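Local coordinates for protein D-alanyl-lipoteichoic acid synthetase (Streptococcus pneumoniae, PDB 3BMA) that probably takes part in the D-alanylation of lipoteichoic acid in cell-wall biogenesis, as a membrane-associated DltD-family protein related to SGNH hydrolases, at residues C[53-58]-C[73-78]; C[69-74]-C[359-364]; C[283-288]-C[292-297]. The protein carries 1 engineered substitution. All blocks are in the same frame, centred on the assembly; numbering follows the deposited sequence.

Contact 1. Residues C[53-58]-C[73-78]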
loop_
_atom_site.group_PDB
_atom_site.type_symbol
_atom_site.label_atom_id
_atom_site.label_comp_id
_atom_site.label_asym_id
_atom_site.label_seq_id
_atom_site.Cartn_x
_atom_site.Cartn_y
_atom_site.Cartn_z
ATOM N N LEU C 53 25.582 3.623 -36.695
ATOM C CA LEU C 53 24.895 2.589 -37.473
ATOM C C LEU C 53 25.687 2.020 -38.650
ATOM O O LEU C 53 25.676 0.806 -38.871
ATOM C CB LEU C 53 23.528 3.086 -37.952
ATOM C CG LEU C 53 22.347 2.814 -37.021
ATOM C CD1 LEU C 53 21.131 3.586 -37.492
ATOM C CD2 LEU C 53 22.044 1.320 -36.953
ATOM N N ARG C 54 26.356 2.891 -39.407
ATOM C CA ARG C 54 27.165 2.452 -40.542
ATOM C C ARG C 54 28.630 2.275 -40.156
ATOM O O ARG C 54 29.282 3.212 -39.681
ATOM C CB ARG C 54 27.018 3.400 -41.741
ATOM C CG ARG C 54 25.705 3.264 -42.520
ATOM C CD ARG C 54 25.699 2.075 -43.493
ATOM N NE ARG C 54 25.100 0.873 -42.909
ATOM C CZ ARG C 54 25.768 -0.228 -42.567
ATOM N NH1 ARG C 54 25.115 -1.255 -42.041
ATOM N NH2 ARG C 54 27.082 -0.311 -42.749
ATOM N N PHE C 55 29.131 1.061 -40.366
ATOM C CA PHE C 55 30.473 0.674 -39.963
ATOM C C PHE C 55 31.438 0.663 -41.141
ATOM O O PHE C 55 31.057 0.332 -42.268
ATOM C CB PHE C 55 30.442 -0.727 -39.342
ATOM C CG PHE C 55 29.787 -0.794 -37.983
ATOM C CD1 PHE C 55 28.400 -0.712 -37.849
ATOM C CD2 PHE C 55 30.558 -0.981 -36.839
ATOM C CE1 PHE C 55 27.797 -0.799 -36.600
ATOM C CE2 PHE C 55 29.959 -1.068 -35.582
ATOM C CZ PHE C 55 28.576 -0.971 -35.463
ATOM N N ASP C 56 32.685 1.039 -40.866
ATOM C CA ASP C 56 33.794 0.855 -41.806
ATOM C C ASP C 56 35.061 0.447 -41.049
ATOM O O ASP C 56 34.991 0.091 -39.872
ATOM C CB ASP C 56 34.011 2.091 -42.704
ATOM C CG ASP C 56 34.216 3.379 -41.916
ATOM O OD1 ASP C 56 33.351 4.274 -42.012
ATOM O OD2 ASP C 56 35.241 3.514 -41.215
ATOM N N GLY C 57 36.208 0.505 -41.722
ATOM C CA GLY C 57 37.485 0.094 -41.133
ATOM C C GLY C 57 38.019 1.029 -40.065
ATOM O O GLY C 57 38.835 0.629 -39.233
ATOM N N ALA C 58 37.548 2.274 -40.081
ATOM C CA ALA C 58 37.997 3.289 -39.136
ATOM C C ALA C 58 36.988 3.584 -38.019
ATOM O O ALA C 58 37.256 4.408 -37.146
ATOM C CB ALA C 58 38.360 4.560 -39.878
ATOM N N PRO C 73 33.734 0.848 -26.963
ATOM C CA PRO C 73 32.519 1.664 -27.031
ATOM C C PRO C 73 31.253 0.829 -26.837
ATOM O O PRO C 73 31.162 -0.278 -27.368
ATOM C CB PRO C 73 32.551 2.236 -28.457
ATOM C CG PRO C 73 33.936 1.970 -28.975
ATOM C CD PRO C 73 34.390 0.733 -28.277
ATOM N N TYR C 74 30.312 1.342 -26.044
ATOM C CA TYR C 74 28.944 0.828 -26.040
ATOM C C TYR C 74 28.093 1.832 -26.799
ATOM O O TYR C 74 27.798 2.913 -26.296
ATOM C CB TYR C 74 28.391 0.615 -24.621
ATOM C CG TYR C 74 27.162 -0.285 -24.604
ATOM C CD1 TYR C 74 27.265 -1.629 -24.255
ATOM C CD2 TYR C 74 25.901 0.203 -24.964
ATOM C CE1 TYR C 74 26.148 -2.462 -24.259
ATOM C CE2 TYR C 74 24.778 -0.623 -24.975
ATOM C CZ TYR C 74 24.909 -1.953 -24.620
ATOM O OH TYR C 74 23.799 -2.769 -24.622
ATOM N N LEU C 75 27.701 1.462 -28.011
ATOM C CA LEU C 75 27.021 2.382 -28.912
ATOM C C LEU C 75 25.553 2.546 -28.535
ATOM O O LEU C 75 24.753 1.615 -28.656
ATOM C CB LEU C 75 27.186 1.933 -30.368
ATOM C CG LEU C 75 28.611 1.566 -30.816
ATOM C CD1 LEU C 75 28.579 0.808 -32.133
ATOM C CD2 LEU C 75 29.528 2.782 -30.900
ATOM N N LEU C 76 25.220 3.741 -28.057
ATOM C CA LEU C 76 23.885 4.046 -27.576
ATOM C C LEU C 76 23.186 5.059 -28.468
ATOM O O LEU C 76 23.317 6.270 -28.278
ATOM C CB LEU C 76 23.945 4.560 -26.137
ATOM C CG LEU C 76 24.336 3.545 -25.065
ATOM C CD1 LEU C 76 24.939 4.247 -23.866
ATOM C CD2 LEU C 76 23.139 2.695 -24.656
ATOM N N GLY C 77 22.436 4.557 -29.442
ATOM C CA GLY C 77 21.651 5.420 -30.307
ATOM C C GLY C 77 21.017 4.735 -31.497
ATOM O O GLY C 77 21.497 3.703 -31.968
ATOM N N GLN C 78 19.925 5.327 -31.969
ATOM C CA GLN C 78 19.242 4.904 -33.186
ATOM C C GLN C 78 18.720 6.140 -33.921
ATOM O O GLN C 78 18.826 7.256 -33.412
ATOM C CB GLN C 78 18.083 3.963 -32.844
ATOM C CG GLN C 78 18.454 2.512 -32.583
ATOM C CD GLN C 78 18.885 1.799 -33.842
ATOM O OE1 GLN C 78 18.055 1.341 -34.626
ATOM N NE2 GLN C 78 20.190 1.703 -34.047
#
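Two small side-chain touches, Phe55 on Leu75 and Leu53 on Gln78, bring the loop between strand 43-47 and helix 60-66 against strand 72-76, an outermost strand of the central parallel sheet, and the chain just after it. The segments bury 144 Å² between them, counting both sides. In the apolar pair the two side chains approach from opposite directions, and Phe55 CZ meets Leu75 CD1 at 3.8 Å. The methyl lies obliquely to the ring. Leu75 sets off toward the loop, CG anti to the carbonyl carbon (chi1 -48°), and CD1 makes the touch. The Phe55 ring also stacks with His59 and His208, while Leu75 reaches Trp52 and Thr21, so the pair belongs to a larger cluster.

At the second touch, Leu53 and Gln78 cross at about a right angle, and Leu53 CD2 lies 3.5 Å from Gln78 NE2. Bent at chi2 (-71°), the glutamine chain turns back so that NE2 donates to Gly77 O over 3.2 Å, in the carbonyl plane. This bond helps to hold the amide's rotation. Farther along the loop, Asp56 OD2 accepts from Ala58 N at 2.9 Å, closing an Asx turn just ahead of helix 60-66. Asp56 OD1 forms a salt bridge with Lys347 and accepts a hydrogen bond from the backbone N of Trp354. Strand, loop, helix and parallel strand together form a beta-alpha-beta crossover, as expected of an SGNH-hydrolase-like alpha/beta fold.

Contact 2. Residues C[69-74]-C[359-364]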
loop_
_atom_site.group_PDB
_atom_site.type_symbol
_atom_site.label_atom_id
_atom_site.label_comp_id
_atom_site.label_asym_id
_atom_site.label_seq_id
_atom_site.Cartn_x
_atom_site.Cartn_y
_atom_site.Cartn_z
ATOM N N ARG C 69 42.308 -2.017 -27.218
ATOM C CA ARG C 69 42.410 -0.787 -26.435
ATOM C C ARG C 69 41.959 -0.972 -24.987
ATOM O O ARG C 69 41.371 -1.997 -24.639
ATOM C CB ARG C 69 41.635 0.344 -27.121
ATOM C CG ARG C 69 42.214 0.719 -28.474
ATOM C CD ARG C 69 41.578 1.962 -29.039
ATOM N NE ARG C 69 42.370 2.503 -30.141
ATOM C CZ ARG C 69 42.028 3.565 -30.866
ATOM N NH1 ARG C 69 40.902 4.214 -30.616
ATOM N NH2 ARG C 69 42.818 3.980 -31.842
ATOM N N SER C 70 42.239 0.023 -24.149
ATOM C CA SER C 70 41.862 -0.015 -22.731
ATOM C C SER C 70 40.361 0.223 -22.496
ATOM O O SER C 70 39.912 0.323 -21.350
ATOM C CB SER C 70 42.703 0.985 -21.926
ATOM O OG SER C 70 42.615 2.293 -22.470
ATOM N N TYR C 71 39.600 0.308 -23.585
ATOM C CA TYR C 71 38.157 0.515 -23.539
ATOM C C TYR C 71 37.470 -0.085 -24.767
ATOM O O TYR C 71 38.114 -0.328 -25.789
ATOM C CB TYR C 71 37.822 2.010 -23.423
ATOM C CG TYR C 71 38.205 2.846 -24.626
ATOM C CD1 TYR C 71 39.444 3.483 -24.691
ATOM C CD2 TYR C 71 37.320 3.017 -25.694
ATOM C CE1 TYR C 71 39.801 4.252 -25.795
ATOM C CE2 TYR C 71 37.671 3.775 -26.806
ATOM C CZ TYR C 71 38.910 4.395 -26.846
ATOM O OH TYR C 71 39.255 5.152 -27.941
ATOM N N ARG C 72 36.164 -0.321 -24.644
ATOM C CA ARG C 72 35.298 -0.635 -25.775
ATOM C C ARG C 72 34.132 0.350 -25.779
ATOM O O ARG C 72 33.614 0.684 -24.717
ATOM C CB ARG C 72 34.754 -2.060 -25.681
ATOM C CG ARG C 72 35.792 -3.172 -25.779
ATOM C CD ARG C 72 36.521 -3.172 -27.121
ATOM N NE ARG C 72 37.485 -4.269 -27.228
ATOM C CZ ARG C 72 38.719 -4.255 -26.726
ATOM N NH1 ARG C 72 39.172 -3.195 -26.066
ATOM N NH2 ARG C 72 39.508 -5.308 -26.888
ATOM N N PRO C 73 33.734 0.848 -26.963
ATOM C CA PRO C 73 32.519 1.664 -27.031
ATOM C C PRO C 73 31.253 0.829 -26.837
ATOM O O PRO C 73 31.162 -0.278 -27.368
ATOM C CB PRO C 73 32.551 2.236 -28.457
ATOM C CG PRO C 73 33.936 1.970 -28.975
ATOM C CD PRO C 73 34.390 0.733 -28.277
ATOM N N TYR C 74 30.312 1.342 -26.044
ATOM C CA TYR C 74 28.944 0.828 -26.040
ATOM C C TYR C 74 28.093 1.832 -26.799
ATOM O O TYR C 74 27.798 2.913 -26.296
ATOM C CB TYR C 74 28.391 0.615 -24.621
ATOM C CG TYR C 74 27.162 -0.285 -24.604
ATOM C CD1 TYR C 74 27.265 -1.629 -24.255
ATOM C CD2 TYR C 74 25.901 0.203 -24.964
ATOM C CE1 TYR C 74 26.148 -2.462 -24.259
ATOM C CE2 TYR C 74 24.778 -0.623 -24.975
ATOM C CZ TYR C 74 24.909 -1.953 -24.620
ATOM O OH TYR C 74 23.799 -2.769 -24.622
ATOM N N ALA C 359 39.701 11.320 -37.776
ATOM C CA ALA C 359 39.771 12.616 -37.108
ATOM C C ALA C 359 39.065 12.549 -35.757
ATOM O O ALA C 359 39.538 13.126 -34.775
ATOM C CB ALA C 359 39.146 13.693 -37.979
ATOM N N PHE C 360 37.932 11.842 -35.737
ATOM C CA PHE C 360 37.150 11.534 -34.534
ATOM C C PHE C 360 38.038 10.832 -33.504
ATOM O O PHE C 360 38.108 11.259 -32.347
ATOM C CB PHE C 360 35.938 10.672 -34.939
ATOM C CG PHE C 360 35.107 10.149 -33.793
ATOM C CD1 PHE C 360 34.008 10.866 -33.332
ATOM C CD2 PHE C 360 35.380 8.904 -33.222
ATOM C CE1 PHE C 360 33.217 10.370 -32.294
ATOM C CE2 PHE C 360 34.598 8.408 -32.174
ATOM C CZ PHE C 360 33.512 9.144 -31.713
ATOM N N ASP C 361 38.736 9.783 -33.946
ATOM C CA ASP C 361 39.632 8.999 -33.091
ATOM C C ASP C 361 40.772 9.813 -32.465
ATOM O O ASP C 361 41.116 9.600 -31.304
ATOM C CB ASP C 361 40.203 7.812 -33.869
ATOM C CG ASP C 361 40.753 6.731 -32.962
ATOM O OD1 ASP C 361 40.076 6.371 -31.978
ATOM O OD2 ASP C 361 41.860 6.231 -33.237
ATOM N N LYS C 362 41.328 10.756 -33.225
ATOM C CA LYS C 362 42.446 11.594 -32.767
ATOM C C LYS C 362 42.102 12.505 -31.584
ATOM O O LYS C 362 42.996 12.949 -30.860
ATOM C CB LYS C 362 43.011 12.430 -33.924
ATOM C CG LYS C 362 43.857 11.645 -34.918
ATOM C CD LYS C 362 44.075 12.430 -36.202
ATOM C CE LYS C 362 44.555 11.529 -37.328
ATOM N NZ LYS C 362 44.406 12.169 -38.663
ATOM N N ALA C 363 40.814 12.781 -31.393
ATOM C CA ALA C 363 40.358 13.572 -30.254
ATOM C C ALA C 363 39.782 12.686 -29.152
ATOM O O ALA C 363 39.904 13.000 -27.965
ATOM C CB ALA C 363 39.334 14.608 -30.699
ATOM N N VAL C 364 39.169 11.574 -29.554
ATOM C CA VAL C 364 38.436 10.710 -28.627
ATOM C C VAL C 364 39.343 9.681 -27.938
ATOM O O VAL C 364 39.315 9.564 -26.710
ATOM C CB VAL C 364 37.198 10.056 -29.319
ATOM C CG1 VAL C 364 36.549 9.015 -28.441
ATOM C CG2 VAL C 364 36.178 11.123 -29.672
#
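The Arg69 guanidinium meets the Asp361 carboxylate edge to edge, the two planes 8° apart, with Asp361 CG lying in the guanidinium plane. The grip is end-on and two-pronged: NH1 of Arg69 donates to Asp361 OD1 at 2.7 Å, and NH2 of Arg69 to Asp361 OD2 at 2.8 Å. Both bonds are nearly straight, the first at 173°, and each uses the syn lone pair of its oxygen. On the helix, one face of the Phe360 ring carries Val364 CG2, 3.8 Å above the plane and over the centre. Arg69 spans the gap with a chain extended from CG to NE, while Asp361 CG is anti to the backbone N (chi1 -161°), which carries the carboxylate out from the helix to meet it. The salt bridge thus joins the lead-in to outermost strand 72-76 to helix 355-369, in an alpha/beta fold whose parallel sheet has strand order 2-1-3-4-5, consistent with the SGNH-hydrolase clan. Asp365, one turn further along the helix, gives Arg69 NH1 a second anionic partner and hydrogen-bonds Tyr71 OH. Two acidic groups around one guanidinium would be expected to stabilise its positive charge. The bend before the strand is pinned by Arg72, whose NH1 donates to Arg69 O at 2.9 Å and to Tyr71 O at 3.1 Å.

Contact 3. Residues C[283-288]-C[292-297]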
loop_
_atom_site.group_PDB
_atom_site.type_symbol
_atom_site.label_atom_id
_atom_site.label_comp_id
_atom_site.label_asym_id
_atom_site.label_seq_id
_atom_site.Cartn_x
_atom_site.Cartn_y
_atom_site.Cartn_z
ATOM N N THR C 283 22.661 18.785 -17.322
ATOM C CA THR C 283 22.314 18.743 -15.897
ATOM C C THR C 283 22.591 17.367 -15.301
ATOM O O THR C 283 23.147 17.265 -14.204
ATOM C CB THR C 283 20.834 19.120 -15.659
ATOM O OG1 THR C 283 20.559 20.376 -16.290
ATOM C CG2 THR C 283 20.529 19.240 -14.176
ATOM N N GLN C 284 22.221 16.317 -16.034
ATOM C CA GLN C 284 22.488 14.947 -15.605
ATOM C C GLN C 284 23.990 14.663 -15.549
ATOM O O GLN C 284 24.465 13.994 -14.629
ATOM C CB GLN C 284 21.778 13.931 -16.504
ATOM C CG GLN C 284 21.650 12.548 -15.869
ATOM C CD GLN C 284 21.036 12.606 -14.477
ATOM O OE1 GLN C 284 19.889 13.026 -14.306
ATOM N NE2 GLN C 284 21.799 12.186 -13.477
ATOM N N PHE C 285 24.725 15.199 -16.523
ATOM C CA PHE C 285 26.186 15.102 -16.558
ATOM C C PHE C 285 26.844 15.784 -15.354
ATOM O O PHE C 285 27.852 15.304 -14.837
ATOM C CB PHE C 285 26.739 15.695 -17.860
ATOM C CG PHE C 285 26.571 14.805 -19.071
ATOM C CD1 PHE C 285 26.060 13.507 -18.958
ATOM C CD2 PHE C 285 26.966 15.255 -20.328
ATOM C CE1 PHE C 285 25.934 12.688 -20.077
ATOM C CE2 PHE C 285 26.843 14.441 -21.455
ATOM C CZ PHE C 285 26.321 13.160 -21.330
ATOM N N SER C 286 26.258 16.893 -14.912
ATOM C CA SER C 286 26.745 17.627 -13.751
ATOM C C SER C 286 26.450 16.903 -12.440
ATOM O O SER C 286 27.312 16.831 -11.562
ATOM C CB SER C 286 26.150 19.040 -13.732
ATOM O OG SER C 286 26.550 19.763 -12.579
ATOM N N LYS C 287 25.230 16.378 -12.317
ATOM C CA LYS C 287 24.795 15.645 -11.127
ATOM C C LYS C 287 25.561 14.338 -10.949
ATOM O O LYS C 287 25.904 13.966 -9.828
ATOM C CB LYS C 287 23.301 15.332 -11.207
ATOM C CG LYS C 287 22.371 16.513 -10.990
ATOM C CD LYS C 287 20.953 16.110 -11.357
ATOM C CE LYS C 287 19.952 17.180 -10.988
ATOM N NZ LYS C 287 18.558 16.702 -11.192
ATOM N N SER C 288 25.826 13.655 -12.063
ATOM C CA SER C 288 26.496 12.352 -12.048
ATOM C C SER C 288 28.015 12.472 -12.115
ATOM O O SER C 288 28.719 11.466 -12.011
ATOM C CB SER C 288 26.001 11.475 -13.202
ATOM O OG SER C 288 24.589 11.478 -13.293
ATOM N N PRO C 292 32.261 14.286 -20.262
ATOM C CA PRO C 292 31.919 14.019 -21.647
ATOM C C PRO C 292 32.848 14.696 -22.646
ATOM O O PRO C 292 33.352 15.795 -22.388
ATOM C CB PRO C 292 30.519 14.623 -21.770
ATOM C CG PRO C 292 30.492 15.716 -20.767
ATOM C CD PRO C 292 31.523 15.447 -19.733
ATOM N N ILE C 293 33.083 14.030 -23.772
ATOM C CA ILE C 293 33.614 14.713 -24.945
ATOM C C ILE C 293 32.495 14.849 -25.978
ATOM O O ILE C 293 31.877 13.861 -26.370
ATOM C CB ILE C 293 34.909 14.055 -25.520
ATOM C CG1 ILE C 293 35.473 14.897 -26.675
ATOM C CG2 ILE C 293 34.686 12.593 -25.923
ATOM C CD1 ILE C 293 36.964 14.699 -26.928
ATOM N N PHE C 294 32.214 16.085 -26.377
ATOM C CA PHE C 294 31.170 16.364 -27.362
ATOM C C PHE C 294 31.706 16.395 -28.790
ATOM O O PHE C 294 32.803 16.898 -29.047
ATOM C CB PHE C 294 30.442 17.667 -27.027
ATOM C CG PHE C 294 29.789 17.654 -25.673
ATOM C CD1 PHE C 294 28.567 17.012 -25.480
ATOM C CD2 PHE C 294 30.408 18.256 -24.583
ATOM C CE1 PHE C 294 27.959 16.988 -24.235
ATOM C CE2 PHE C 294 29.810 18.234 -23.326
ATOM C CZ PHE C 294 28.584 17.601 -23.154
ATOM N N ILE C 295 30.924 15.842 -29.711
ATOM C CA ILE C 295 31.297 15.792 -31.120
ATOM C C ILE C 295 30.306 16.628 -31.917
ATOM O O ILE C 295 29.095 16.411 -31.839
ATOM C CB ILE C 295 31.298 14.339 -31.665
ATOM C CG1 ILE C 295 31.943 13.354 -30.672
ATOM C CG2 ILE C 295 31.911 14.272 -33.071
ATOM C CD1 ILE C 295 33.429 13.562 -30.385
ATOM N N ILE C 296 30.819 17.600 -32.666
ATOM C CA ILE C 296 29.973 18.422 -33.522
ATOM C C ILE C 296 30.319 18.135 -34.983
ATOM O O ILE C 296 31.330 18.624 -35.479
ATOM C CB ILE C 296 30.094 19.931 -33.196
ATOM C CG1 ILE C 296 29.903 20.176 -31.694
ATOM C CG2 ILE C 296 29.073 20.733 -33.998
ATOM C CD1 ILE C 296 29.955 21.639 -31.281
ATOM N N PRO C 297 29.489 17.322 -35.667
ATOM C CA PRO C 297 29.713 16.914 -37.057
ATOM C C PRO C 297 29.423 18.029 -38.064
ATOM O O PRO C 297 28.640 18.941 -37.768
ATOM C CB PRO C 297 28.702 15.771 -37.260
ATOM C CG PRO C 297 28.166 15.452 -35.906
ATOM C CD PRO C 297 28.257 16.721 -35.136
#
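Phe285, near the end of helix 274-287, reaches across to Pro292 and Phe294 on the strand that follows, and these three buried residues make the whole contact. The apolar part comes first. One side of the Phe285 ring, CD2 and CE2, meets the pyrrolidine of Pro292 at a slant: CD2 is 3.6 Å from Pro292 CG, and CE2 is 3.7 Å from Pro292 CB. The ring's rotation explains this. With chi2 at -5°, CD1 is folded back beside CA, and CD2 and CE2 are turned outward to the strand.

The aromatic part is slighter. Phe285 CE2 approaches Phe294 CE1 at 3.9 Å, and Phe294 CE1 sits at the edge of the Phe285 ring, close to its plane. Because Phe285 CE2 in turn lies obliquely to the Phe294 ring, the evidence supports packing rather than a defined stack. Pro292 starts toward the helix, whereas Phe294 comes near it through the far end of its ring. Val102 of the neighbouring strand 101-105 touches both Phe285 and Pro292, and Leu325 of helix 311-326 covers Phe294.

The side-chain hydrogen bonds inside segment 283-288 join Gln284 and Ser288. Gln284 O accepts from Ser288 N and from Ser288 OG, each at 2.9 Å and from opposite faces of the carbonyl plane. Ser288 OG also accepts from Gln284 NE2 at 2.9 Å, the N-H...O angle being 157°. The serine hydroxyl thus both gives and receives, and the glutamine side chain bends forward along the chain to Ser288.

Helix and strand form consecutive elements of the parallel alpha/beta fold. With all cross-segment touches apolar and buried, the union of helix and sheet here rests on shape and hydrophobic burial, whereas the hydrogen bonds described are local to Gln284 and Ser288.

From the N terminus, contact 1 closes the first and short loop: the chain leaves residues 53-58, runs through helix 60-66 and returns on strand 72-76. Contact 2 starts from the overlapping range 69-74, sharing Pro73 and Tyr74, and spans nearly 300 residues to helix 355-369. Contact 3 opens and closes within that long excursion, bridging just three residues between helix 274-287 and strand 291-296; it follows contact 1 in series, their centres about 19 Å apart. Contacts 2 and 3 touch directly, with Phe360 CE1 3.6 Å from Ile295 CG1. Helix 355-369 therefore links the chain leading into strand 72-76 to strand 291-296 of the same sheet.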